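Putative kinase (Chloroflexus aurantiacus, PDB 2RHM) is of unknown function but adopts the P-loop nucleoside triphosphate hydrolase fold, so that it probably binds a nucleotide and may act as a kinase. Local coordinates at residues K18-Q23 with I173-I178; A24-L29 with S79-S84; P32-D37 with Y67-T72; T61-L66 with D89-R94. All blocks are in the same frame, centred on the assembly; numbering follows the deposited sequence.

In the fold
The four contacts divide between the two faces of the parallel sheet. Contacts 1 and 2 share helix 18-29 on one face, contacts 3 and 4 share helix 52-75 on the other, and contacts 2 and 3 reach the neighbouring strands 80-83 and 33-35. These two helix-to-sheet contacts are buried and apolar, each made by a single branched side chain laid on a helix. Contacts 1 and 4 join helix to helix, are partly buried and stand on opposite sides of the chain's centre, about 23 Å apart between centres. Contact 1 stays apolar, whereas contact 4 sets a methyl group against a salt-bridged arginine. Contacts 3 and 4 also touch the second subunit.

Contact 1 (K18-Q23 with I173-I178); sequences KTTLSQ and IDMNAI
Leu-21 lays its isobutyl group across the selenium of Met-175 and the end of Ile-178, joining helix 18-29 to the C-terminal helix 175-187. The first of these is the helix that follows the phosphate-binding loop in P-loop NTPases, and the start of 18-23 is consistent with the end of a Walker A motif. Leu-21 has its CG turned away from the backbone N (chi1 -173°), and this carries the branched end to the other helix. Its CG lies 4.1 Å from SE of Met-175, a selenomethionine, and its CD1 meets CD1 of Ile-178, also at 4.1 Å, the two side chains crossing at roughly a right angle. Met-175 is bent at chi2 and chi3, and its methyl CE thereby reaches the edge of the contact, 4.5 Å from CG2 of Thr-20.

No hydrogen bond links the two segments; the contact is wholly apolar. It rests on the sheet, since Leu-21 also touches Val-10, Ile-109, Cys-111 and Val-165, and Ile-178 touches Ile-109, Leu-163 and Val-165. Lys-18 faces elsewhere and forms a salt bridge with Glu-83. The start of helix 175-187 is fixed by Asp-174 at the N-cap: its OD1 accepts from Ala-177 N at 2.9 Å, with an N-H...O angle of 153°, the donor standing 49° out of the carboxylate plane.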
loop_
_atom_site.group_PDB
_atom_site.type_symbol
_atom_site.label_atom_id
_atom_site.label_comp_id
_atom_site.label_asym_id
_atom_site.label_seq_id
_atom_site.Cartn_x
_atom_site.Cartn_y
_atom_site.Cartn_z
ATOM N N LYS B 18 16.724 9.033 -5.976
ATOM C CA LYS B 18 15.505 8.301 -6.318
ATOM C C LYS B 18 14.276 8.735 -5.524
ATOM O O LYS B 18 13.154 8.717 -6.044
ATOM C CB LYS B 18 15.731 6.782 -6.215
ATOM C CG LYS B 18 16.127 6.283 -4.846
ATOM C CD LYS B 18 16.288 4.740 -4.860
ATOM C CE LYS B 18 16.854 4.221 -3.561
ATOM N NZ LYS B 18 16.071 4.600 -2.374
ATOM N N THR B 19 14.452 9.148 -4.277
ATOM C CA THR B 19 13.302 9.586 -3.500
ATOM C C THR B 19 12.710 10.855 -4.112
ATOM O O THR B 19 11.525 10.920 -4.460
ATOM C CB THR B 19 13.671 9.864 -2.038
ATOM O OG1 THR B 19 14.282 8.703 -1.486
ATOM C CG2 THR B 19 12.450 10.219 -1.270
ATOM N N THR B 20 13.545 11.866 -4.294
ATOM C CA THR B 20 13.065 13.138 -4.840
ATOM C C THR B 20 12.477 12.982 -6.233
ATOM O O THR B 20 11.416 13.530 -6.530
ATOM C CB THR B 20 14.213 14.154 -4.890
ATOM O OG1 THR B 20 14.598 14.451 -3.545
ATOM C CG2 THR B 20 13.775 15.453 -5.590
ATOM N N LEU B 21 13.186 12.237 -7.067
ATOM C CA LEU B 21 12.778 11.985 -8.428
ATOM C C LEU B 21 11.449 11.236 -8.520
ATOM O O LEU B 21 10.563 11.619 -9.285
ATOM C CB LEU B 21 13.883 11.252 -9.175
ATOM C CG LEU B 21 13.645 11.069 -10.676
ATOM C CD1 LEU B 21 14.963 11.004 -11.429
ATOM C CD2 LEU B 21 12.762 9.852 -11.024
ATOM N N SER B 22 11.287 10.191 -7.712
ATOM C CA SER B 22 10.038 9.443 -7.733
ATOM C C SER B 22 8.864 10.323 -7.267
ATOM O O SER B 22 7.758 10.258 -7.815
ATOM C CB SER B 22 10.161 8.182 -6.887
ATOM O OG SER B 22 10.301 8.512 -5.530
ATOM N N GLN B 23 9.111 11.186 -6.290
ATOM C CA GLN B 23 8.074 12.097 -5.805
ATOM C C GLN B 23 7.677 13.134 -6.877
ATOM O O GLN B 23 6.488 13.471 -7.041
ATOM C CB GLN B 23 8.526 12.744 -4.496
ATOM C CG GLN B 23 8.597 11.739 -3.318
ATOM C CD GLN B 23 9.170 12.333 -2.021
ATOM O OE1 GLN B 23 9.764 13.416 -2.016
ATOM N NE2 GLN B 23 9.000 11.605 -0.920
ATOM N N ILE B 173 20.110 18.881 -13.467
ATOM C CA ILE B 173 18.930 18.040 -13.616
ATOM C C ILE B 173 17.700 18.882 -13.928
ATOM O O ILE B 173 17.359 19.806 -13.175
ATOM C CB ILE B 173 18.671 17.233 -12.331
ATOM C CG1 ILE B 173 19.860 16.316 -12.015
ATOM C CG2 ILE B 173 17.366 16.449 -12.430
ATOM C CD1 ILE B 173 20.164 15.271 -13.086
ATOM N N ASP B 174 17.046 18.576 -15.047
ATOM C CA ASP B 174 15.788 19.212 -15.402
ATOM C C ASP B 174 14.698 18.194 -15.111
ATOM O O ASP B 174 14.498 17.236 -15.866
ATOM C CB ASP B 174 15.781 19.635 -16.863
ATOM C CG ASP B 174 14.521 20.392 -17.248
ATOM O OD1 ASP B 174 13.401 19.980 -16.860
ATOM O OD2 ASP B 174 14.651 21.404 -17.962
HETATM N N MSE B 175 13.999 18.393 -13.999
HETATM C CA MSE B 175 13.017 17.413 -13.560
HETATM C C MSE B 175 11.871 17.290 -14.567
HETATM O O MSE B 175 11.411 16.196 -14.832
HETATM C CB MSE B 175 12.520 17.755 -12.143
HETATM C CG MSE B 175 11.789 16.629 -11.441
HETATM SE SE MSE B 175 12.920 15.041 -11.282
HETATM C CE MSE B 175 14.150 15.764 -10.038
ATOM N N ASN B 176 11.442 18.389 -15.185
ATOM C CA ASN B 176 10.337 18.268 -16.130
ATOM C C ASN B 176 10.746 17.443 -17.330
ATOM O O ASN B 176 9.919 16.750 -17.909
ATOM C CB ASN B 176 9.776 19.601 -16.643
ATOM C CG ASN B 176 8.633 19.368 -17.665
ATOM O OD1 ASN B 176 7.668 18.645 -17.361
ATOM N ND2 ASN B 176 8.781 19.896 -18.884
ATOM N N ALA B 177 12.010 17.542 -17.734
ATOM C CA ALA B 177 12.481 16.753 -18.866
ATOM C C ALA B 177 12.344 15.269 -18.550
ATOM O O ALA B 177 11.927 14.471 -19.400
ATOM C CB ALA B 177 13.933 17.116 -19.213
ATOM N N ILE B 178 12.659 14.897 -17.311
ATOM C CA ILE B 178 12.560 13.509 -16.878
ATOM C C ILE B 178 11.092 13.081 -16.848
ATOM O O ILE B 178 10.743 12.036 -17.373
ATOM C CB ILE B 178 13.244 13.300 -15.517
ATOM C CG1 ILE B 178 14.747 13.625 -15.635
ATOM C CG2 ILE B 178 13.032 11.875 -15.045
ATOM C CD1 ILE B 178 15.437 13.858 -14.304
#

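Contact 2 (A24-L29 with S79-S84); sequences ALATGL and SLIMES
This is a buried helix-on-sheet contact, in which Ile-81 of the inner strand 80-83 presses into the flank of helix 18-29 at Leu-25 and Ala-26. It belongs to the helical layer on one face of the parallel sheet of the P-loop NTPase fold. Every close approach is made by one methyl group, CD1 of Ile-81. From the strand, the side chain of Ile-81 rises toward the helix with CG1 anti to the carbonyl carbon (chi1 -57°), and chi2 near 157° carries CD1 straight on, end first, against the helix backbone. There CD1 comes to 3.4 Å from N of Ala-26 and 3.7 Å from C of Leu-25, the two atoms of the peptide link between these residues. The adjoining CB atoms flank the same methyl: Leu-25 CB is 3.8 Å from Ile-81 CD1, and Ala-26 CB is 3.9 Å from it. The small side chain of Ala-26 is consistent with so close an approach of the methyl to the main chain, a close fit achieved without any hydrogen bond between the segments.

The side chain of Leu-25 also packs on Val-10 of strand 6-12 and on Val-182 of helix 175-187. Glu-83, two residues beyond Ile-81, instead serves a polar partner, Ser-35. On the other face of the sheet Leu-80 and Met-82 pack against helix 52-75, leaving strand 80-83 held between two helical layers and flanked within the sheet by strands 33-35 and 6-12.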
loop_
_atom_site.group_PDB
_atom_site.type_symbol
_atom_site.label_atom_id
_atom_site.label_comp_id
_atom_site.label_asym_id
_atom_site.label_seq_id
_atom_site.Cartn_x
_atom_site.Cartn_y
_atom_site.Cartn_z
ATOM N N ALA B 24 8.670 13.643 -7.599
ATOM C CA ALA B 24 8.447 14.541 -8.727
ATOM C C ALA B 24 7.647 13.868 -9.850
ATOM O O ALA B 24 6.842 14.520 -10.519
ATOM C CB ALA B 24 9.787 15.035 -9.290
ATOM N N LEU B 25 7.895 12.583 -10.064
ATOM C CA LEU B 25 7.143 11.808 -11.041
ATOM C C LEU B 25 5.703 11.622 -10.574
ATOM O O LEU B 25 4.775 11.716 -11.369
ATOM C CB LEU B 25 7.776 10.428 -11.281
ATOM C CG LEU B 25 8.995 10.326 -12.183
ATOM C CD1 LEU B 25 9.406 8.889 -12.249
ATOM C CD2 LEU B 25 8.705 10.841 -13.573
ATOM N N ALA B 26 5.513 11.376 -9.284
ATOM C CA ALA B 26 4.175 11.154 -8.772
ATOM C C ALA B 26 3.358 12.429 -8.958
ATOM O O ALA B 26 2.205 12.373 -9.385
ATOM C CB ALA B 26 4.214 10.765 -7.331
ATOM N N THR B 27 3.969 13.576 -8.656
ATOM C CA THR B 27 3.303 14.879 -8.805
ATOM C C THR B 27 3.103 15.251 -10.271
ATOM O O THR B 27 2.048 15.770 -10.654
ATOM C CB THR B 27 4.139 15.985 -8.102
ATOM O OG1 THR B 27 4.290 15.652 -6.723
ATOM C CG2 THR B 27 3.483 17.313 -8.212
ATOM N N GLY B 28 4.112 14.975 -11.086
ATOM C CA GLY B 28 4.088 15.300 -12.510
ATOM C C GLY B 28 3.184 14.442 -13.375
ATOM O O GLY B 28 2.669 14.919 -14.392
ATOM N N LEU B 29 2.989 13.188 -12.982
ATOM C CA LEU B 29 2.146 12.244 -13.729
ATOM C C LEU B 29 0.817 11.948 -13.010
ATOM O O LEU B 29 -0.025 11.225 -13.552
ATOM C CB LEU B 29 2.891 10.926 -13.931
ATOM C CG LEU B 29 4.280 10.951 -14.585
ATOM C CD1 LEU B 29 4.964 9.610 -14.413
ATOM C CD2 LEU B 29 4.195 11.337 -16.042
ATOM N N SER B 79 -1.939 2.854 -13.421
ATOM C CA SER B 79 -0.494 2.867 -13.460
ATOM C C SER B 79 0.051 3.343 -12.105
ATOM O O SER B 79 -0.662 3.969 -11.306
ATOM C CB SER B 79 -0.006 3.768 -14.593
ATOM O OG SER B 79 -0.512 3.336 -15.851
ATOM N N LEU B 80 1.316 3.051 -11.839
ATOM C CA LEU B 80 1.894 3.420 -10.555
ATOM C C LEU B 80 3.408 3.451 -10.602
ATOM O O LEU B 80 4.033 2.933 -11.520
ATOM C CB LEU B 80 1.406 2.454 -9.474
ATOM C CG LEU B 80 2.008 1.052 -9.491
ATOM C CD1 LEU B 80 3.029 0.959 -8.440
ATOM C CD2 LEU B 80 0.973 -0.006 -9.218
ATOM N N ILE B 81 3.972 4.096 -9.595
ATOM C CA ILE B 81 5.406 4.237 -9.435
ATOM C C ILE B 81 5.828 3.440 -8.199
ATOM O O ILE B 81 5.212 3.558 -7.116
ATOM C CB ILE B 81 5.795 5.706 -9.225
ATOM C CG1 ILE B 81 5.307 6.587 -10.391
ATOM C CG2 ILE B 81 7.305 5.816 -9.011
ATOM C CD1 ILE B 81 5.157 8.048 -9.992
HETATM N N MSE B 82 6.863 2.631 -8.358
HETATM C CA MSE B 82 7.477 1.911 -7.249
HETATM C C MSE B 82 8.924 2.385 -7.132
HETATM O O MSE B 82 9.649 2.444 -8.110
HETATM C CB MSE B 82 7.463 0.389 -7.440
HETATM C CG MSE B 82 6.083 -0.258 -7.473
HETATM SE SE MSE B 82 6.203 -2.185 -7.847
HETATM C CE MSE B 82 7.525 -2.489 -6.413
ATOM N N GLU B 83 9.337 2.688 -5.906
ATOM C CA GLU B 83 10.686 3.179 -5.663
ATOM C C GLU B 83 11.365 2.383 -4.563
ATOM O O GLU B 83 10.810 2.215 -3.468
ATOM C CB GLU B 83 10.636 4.660 -5.298
ATOM C CG GLU B 83 11.991 5.240 -4.932
ATOM C CD GLU B 83 12.307 5.109 -3.429
ATOM O OE1 GLU B 83 11.543 5.636 -2.586
ATOM O OE2 GLU B 83 13.335 4.493 -3.092
ATOM N N SER B 84 12.563 1.886 -4.869
ATOM C CA SER B 84 13.400 1.185 -3.900
ATOM C C SER B 84 14.801 1.046 -4.478
ATOM O O SER B 84 15.027 1.352 -5.647
ATOM C CB SER B 84 12.850 -0.212 -3.634
ATOM O OG SER B 84 13.532 -0.817 -2.542
#

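Contact 3 (P32-D37 with Y67-T72)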
loop_
_atom_site.group_PDB
_atom_site.type_symbol
_atom_site.label_atom_id
_atom_site.label_comp_id
_atom_site.label_asym_id
_atom_site.label_seq_id
_atom_site.Cartn_x
_atom_site.Cartn_y
_atom_site.Cartn_z
ATOM N N PRO B 32 0.002 7.104 -8.200
ATOM C CA PRO B 32 0.325 6.616 -6.866
ATOM C C PRO B 32 1.795 6.242 -6.784
ATOM O O PRO B 32 2.400 5.807 -7.784
ATOM C CB PRO B 32 -0.551 5.361 -6.701
ATOM C CG PRO B 32 -1.499 5.379 -7.827
ATOM C CD PRO B 32 -0.892 6.183 -8.918
ATOM N N LEU B 33 2.359 6.463 -5.601
ATOM C CA LEU B 33 3.767 6.169 -5.337
ATOM C C LEU B 33 3.910 5.236 -4.149
ATOM O O LEU B 33 3.477 5.552 -3.044
ATOM C CB LEU B 33 4.509 7.468 -5.037
ATOM C CG LEU B 33 5.974 7.380 -4.617
ATOM C CD1 LEU B 33 6.785 6.720 -5.749
ATOM C CD2 LEU B 33 6.486 8.773 -4.284
ATOM N N LEU B 34 4.538 4.090 -4.391
ATOM C CA LEU B 34 4.868 3.139 -3.335
ATOM C C LEU B 34 6.371 3.099 -3.150
ATOM O O LEU B 34 7.097 2.765 -4.073
ATOM C CB LEU B 34 4.333 1.765 -3.703
ATOM C CG LEU B 34 2.887 1.706 -4.187
ATOM C CD1 LEU B 34 2.605 0.281 -4.617
ATOM C CD2 LEU B 34 1.904 2.135 -3.123
ATOM N N SER B 35 6.851 3.472 -1.971
ATOM C CA SER B 35 8.273 3.588 -1.681
ATOM C C SER B 35 8.665 2.632 -0.561
ATOM O O SER B 35 8.008 2.616 0.478
ATOM C CB SER B 35 8.582 5.021 -1.228
ATOM O OG SER B 35 9.800 5.100 -0.466
ATOM N N LYS B 36 9.735 1.866 -0.741
ATOM C CA LYS B 36 10.132 0.904 0.292
ATOM C C LYS B 36 10.399 1.622 1.610
ATOM O O LYS B 36 9.893 1.218 2.659
ATOM C CB LYS B 36 11.367 0.078 -0.114
ATOM C CG LYS B 36 11.798 -0.907 0.974
ATOM C CD LYS B 36 13.123 -1.611 0.663
ATOM C CE LYS B 36 14.308 -0.703 0.783
ATOM N NZ LYS B 36 15.603 -1.461 0.741
ATOM N N ASP B 37 11.186 2.688 1.564
ATOM C CA ASP B 37 11.557 3.391 2.784
ATOM C C ASP B 37 10.356 4.052 3.465
ATOM O O ASP B 37 10.277 4.046 4.707
ATOM C CB ASP B 37 12.696 4.376 2.528
ATOM C CG ASP B 37 14.077 3.701 2.509
ATOM O OD1 ASP B 37 14.220 2.499 2.818
ATOM O OD2 ASP B 37 15.048 4.408 2.204
ATOM N N TYR B 67 4.956 -5.072 -3.240
ATOM C CA TYR B 67 4.422 -5.964 -4.272
ATOM C C TYR B 67 2.935 -6.303 -4.068
ATOM O O TYR B 67 2.186 -6.408 -5.031
ATOM C CB TYR B 67 5.243 -7.241 -4.366
ATOM C CG TYR B 67 6.561 -7.033 -5.068
ATOM C CD1 TYR B 67 6.629 -6.929 -6.446
ATOM C CD2 TYR B 67 7.729 -6.888 -4.352
ATOM C CE1 TYR B 67 7.834 -6.712 -7.100
ATOM C CE2 TYR B 67 8.947 -6.692 -5.001
ATOM C CZ TYR B 67 8.997 -6.600 -6.363
ATOM O OH TYR B 67 10.231 -6.394 -6.976
ATOM N N HIS B 68 2.518 -6.441 -2.813
ATOM C CA HIS B 68 1.110 -6.737 -2.493
ATOM C C HIS B 68 0.205 -5.578 -2.933
ATOM O O HIS B 68 -0.830 -5.763 -3.584
ATOM C CB HIS B 68 0.941 -6.975 -0.982
ATOM C CG HIS B 68 -0.492 -7.045 -0.543
ATOM N ND1 HIS B 68 -1.264 -8.173 -0.712
ATOM C CD2 HIS B 68 -1.296 -6.121 0.041
ATOM C CE1 HIS B 68 -2.482 -7.943 -0.255
ATOM N NE2 HIS B 68 -2.525 -6.710 0.225
ATOM N N THR B 69 0.628 -4.373 -2.586
ATOM C CA THR B 69 -0.163 -3.176 -2.867
ATOM C C THR B 69 -0.125 -2.892 -4.372
ATOM O O THR B 69 -1.138 -2.523 -4.990
ATOM C CB THR B 69 0.355 -1.999 -2.032
ATOM O OG1 THR B 69 0.174 -2.307 -0.640
ATOM C CG2 THR B 69 -0.419 -0.754 -2.339
ATOM N N ALA B 70 1.028 -3.084 -4.975
ATOM C CA ALA B 70 1.152 -2.892 -6.438
ATOM C C ALA B 70 0.188 -3.751 -7.231
ATOM O O ALA B 70 -0.353 -3.323 -8.250
ATOM C CB ALA B 70 2.558 -3.172 -6.901
ATOM N N ALA B 71 0.003 -4.985 -6.800
ATOM C CA ALA B 71 -0.818 -5.917 -7.552
ATOM C C ALA B 71 -2.253 -5.443 -7.595
ATOM O O ALA B 71 -2.909 -5.503 -8.635
ATOM C CB ALA B 71 -0.741 -7.286 -6.934
ATOM N N THR B 72 -2.774 -4.982 -6.465
ATOM C CA THR B 72 -4.179 -4.580 -6.476
ATOM C C THR B 72 -4.399 -3.288 -7.282
ATOM O O THR B 72 -5.441 -3.111 -7.887
ATOM C CB THR B 72 -4.796 -4.508 -5.057
ATOM O OG1 THR B 72 -6.224 -4.385 -5.167
ATOM C CG2 THR B 72 -4.218 -3.340 -4.244
#
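Leu-34 carries this contact, gripping helix 52-75 at Thr-69 and Ala-70 from the middle of a short strand. The segment enters it through Pro-32 and Leu-33, whose backbone N bonds to OG1 of Thr-72 of the second subunit. Next, Leu-34 points its side chain at the helix, CG lying anti to the carbonyl carbon (chi1 -48°), and both methyls are used. CD2 touches CG2 of Thr-69 at 3.8 Å, while CD1 lies 3.9 Å from that same CG2, so the threonine methyl faces the fork of the leucine. CD1 also reaches the helix backbone, 3.7 Å from N of Ala-70, and has the CB of Ala-70 at 4.1 Å.

The rotation of Thr-69 suits this division of labour: its CG2 is turned to Leu-34, and its hydroxyl OG1 bonds to the carbonyl O of Met-65 one turn earlier in the helix. After Leu-34 the chain turns away from the contact: Ser-35 N-caps the helix that begins at Lys-36, its OG bonding to Ala-38 N. The packing is purely apolar and buried, with Thr-69 of the second subunit lying against Thr-69. The helix covers an outermost strand of a parallel sheet whose strand order, 2-3-1-4-5, is that of P-loop kinases such as the nucleoside monophosphate kinases.

Contact 4 (T61-L66 with D89-R94); sequences TAIMML and DLDTER
Ile-63 of helix 52-75 sets its CG2 methyl over the guanidinium face of Arg-94 of helix 88-101, a helix-to-helix contact in the layer that covers one face of the P-loop fold's sheet. CG2 stands 3.6 Å from NH1 of Arg-94 and 4.1 Å from its CZ, the two side chains crossing at about a right angle. A chi1 of -71° places this branch of the isoleucine anti to the backbone N and turns it to the neighbouring helix. On the opposite face of the guanidinium lies CB of Leu-90, 3.5 Å above the plane and offset to its rim, so the flat group is held between two aliphatic groups.

Arg-94 runs extended from CG to NE back along its own helix, which brings NH1 to OD1 of Asp-91 three residues earlier. This salt bridge is 2.8 Å long with an N-H...O angle of 157°. The carboxylate oxygen lies almost in the guanidinium plane, but the nitrogen approaches from well above the carboxylate plane, 58° out of it. OD1 of Asp-91 also accepts the hydroxyl of Tyr-67, and OD2 bonds to N of Arg-87, so the carboxylate is gripped from several sides. Replacing Arg-94 by an alanine would probably leave Asp-91 without its charged mate and take away the flat surface under the Ile-63 methyl. That same methyl, CG2 of Ile-63, also approaches OD1 of Asp-91, at 4.1 Å.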
loop_
_atom_site.group_PDB
_atom_site.type_symbol
_atom_site.label_atom_id
_atom_site.label_comp_id
_atom_site.label_asym_id
_atom_site.label_seq_id
_atom_site.Cartn_x
_atom_site.Cartn_y
_atom_site.Cartn_z
ATOM N N THR B 61 10.011 -6.976 4.766
ATOM C CA THR B 61 8.559 -6.969 4.913
ATOM C C THR B 61 7.955 -5.831 4.087
ATOM O O THR B 61 6.946 -6.021 3.398
ATOM C CB THR B 61 8.142 -6.871 6.391
ATOM O OG1 THR B 61 8.730 -7.941 7.131
ATOM C CG2 THR B 61 6.640 -6.988 6.528
ATOM N N ALA B 62 8.591 -4.662 4.139
ATOM C CA ALA B 62 8.150 -3.510 3.345
ATOM C C ALA B 62 8.146 -3.855 1.850
ATOM O O ALA B 62 7.215 -3.508 1.137
ATOM C CB ALA B 62 9.037 -2.311 3.610
ATOM N N ILE B 63 9.172 -4.557 1.389
ATOM C CA ILE B 63 9.238 -4.987 -0.010
ATOM C C ILE B 63 8.035 -5.886 -0.369
ATOM O O ILE B 63 7.408 -5.688 -1.397
ATOM C CB ILE B 63 10.580 -5.699 -0.329
ATOM C CG1 ILE B 63 11.730 -4.687 -0.332
ATOM C CG2 ILE B 63 10.514 -6.371 -1.678
ATOM C CD1 ILE B 63 13.097 -5.324 -0.229
HETATM N N MSE B 64 7.704 -6.822 0.528
HETATM C CA MSE B 64 6.496 -7.650 0.420
HETATM C C MSE B 64 5.215 -6.789 0.342
HETATM O O MSE B 64 4.313 -7.084 -0.448
HETATM C CB MSE B 64 6.397 -8.639 1.603
HETATM C CG MSE B 64 7.427 -9.769 1.587
HETATM SE SE MSE B 64 7.605 -10.809 3.285
HETATM C CE MSE B 64 5.862 -11.000 3.794
HETATM N N MSE B 65 5.120 -5.741 1.162
HETATM C CA MSE B 65 3.958 -4.846 1.118
HETATM C C MSE B 65 3.900 -4.096 -0.207
HETATM O O MSE B 65 2.820 -3.820 -0.742
HETATM C CB MSE B 65 4.012 -3.830 2.271
HETATM C CG MSE B 65 3.376 -4.289 3.545
HETATM SE SE MSE B 65 1.500 -4.722 3.288
HETATM C CE MSE B 65 0.847 -3.139 2.566
ATOM N N LEU B 66 5.067 -3.732 -0.718
ATOM C CA LEU B 66 5.167 -2.993 -1.971
ATOM C C LEU B 66 4.546 -3.819 -3.117
ATOM O O LEU B 66 3.705 -3.329 -3.868
ATOM C CB LEU B 66 6.644 -2.699 -2.273
ATOM C CG LEU B 66 7.005 -1.246 -2.592
ATOM C CD1 LEU B 66 6.597 -0.372 -1.473
ATOM C CD2 LEU B 66 8.499 -1.131 -2.825
ATOM N N ASP B 89 19.037 -9.784 -8.213
ATOM C CA ASP B 89 19.022 -11.181 -7.833
ATOM C C ASP B 89 17.704 -11.669 -7.252
ATOM O O ASP B 89 17.348 -12.823 -7.463
ATOM C CB ASP B 89 20.193 -11.539 -6.908
ATOM C CG ASP B 89 20.156 -10.830 -5.556
ATOM O OD1 ASP B 89 19.329 -9.937 -5.305
ATOM O OD2 ASP B 89 21.021 -11.176 -4.728
ATOM N N LEU B 90 16.973 -10.790 -6.566
ATOM C CA LEU B 90 15.683 -11.146 -5.969
ATOM C C LEU B 90 14.463 -10.481 -6.608
ATOM O O LEU B 90 13.394 -11.097 -6.714
ATOM C CB LEU B 90 15.702 -10.797 -4.488
ATOM C CG LEU B 90 16.630 -11.608 -3.597
ATOM C CD1 LEU B 90 16.434 -11.136 -2.159
ATOM C CD2 LEU B 90 16.353 -13.093 -3.736
ATOM N N ASP B 91 14.588 -9.213 -6.992
ATOM C CA ASP B 91 13.437 -8.489 -7.541
ATOM C C ASP B 91 13.081 -8.830 -8.979
ATOM O O ASP B 91 11.956 -8.595 -9.405
ATOM C CB ASP B 91 13.613 -6.976 -7.335
ATOM C CG ASP B 91 13.541 -6.575 -5.869
ATOM O OD1 ASP B 91 12.466 -6.783 -5.267
ATOM O OD2 ASP B 91 14.533 -6.038 -5.317
ATOM N N THR B 92 14.003 -9.414 -9.735
ATOM C CA THR B 92 13.642 -9.842 -11.086
ATOM C C THR B 92 12.500 -10.863 -11.044
ATOM O O THR B 92 11.512 -10.718 -11.786
ATOM C CB THR B 92 14.873 -10.407 -11.822
ATOM O OG1 THR B 92 15.908 -9.421 -11.766
ATOM C CG2 THR B 92 14.548 -10.734 -13.269
ATOM N N GLU B 93 12.610 -11.881 -10.187
ATOM C CA GLU B 93 11.566 -12.901 -10.108
ATOM C C GLU B 93 10.326 -12.338 -9.404
ATOM O O GLU B 93 9.194 -12.725 -9.732
ATOM C CB GLU B 93 12.057 -14.157 -9.417
ATOM C CG GLU B 93 11.006 -15.282 -9.435
ATOM C CD GLU B 93 11.551 -16.609 -8.964
ATOM O OE1 GLU B 93 12.774 -16.714 -8.763
ATOM O OE2 GLU B 93 10.750 -17.557 -8.803
ATOM N N ARG B 94 10.500 -11.428 -8.456
ATOM C CA ARG B 94 9.305 -10.823 -7.857
ATOM C C ARG B 94 8.505 -10.033 -8.888
ATOM O O ARG B 94 7.276 -10.060 -8.851
ATOM C CB ARG B 94 9.615 -9.941 -6.655
ATOM C CG ARG B 94 10.132 -10.682 -5.418
ATOM C CD ARG B 94 10.702 -9.667 -4.452
ATOM N NE ARG B 94 11.459 -10.299 -3.381
ATOM C CZ ARG B 94 12.498 -9.751 -2.761
ATOM N NH1 ARG B 94 12.997 -8.582 -3.145
ATOM N NH2 ARG B 94 13.105 -10.431 -1.798
#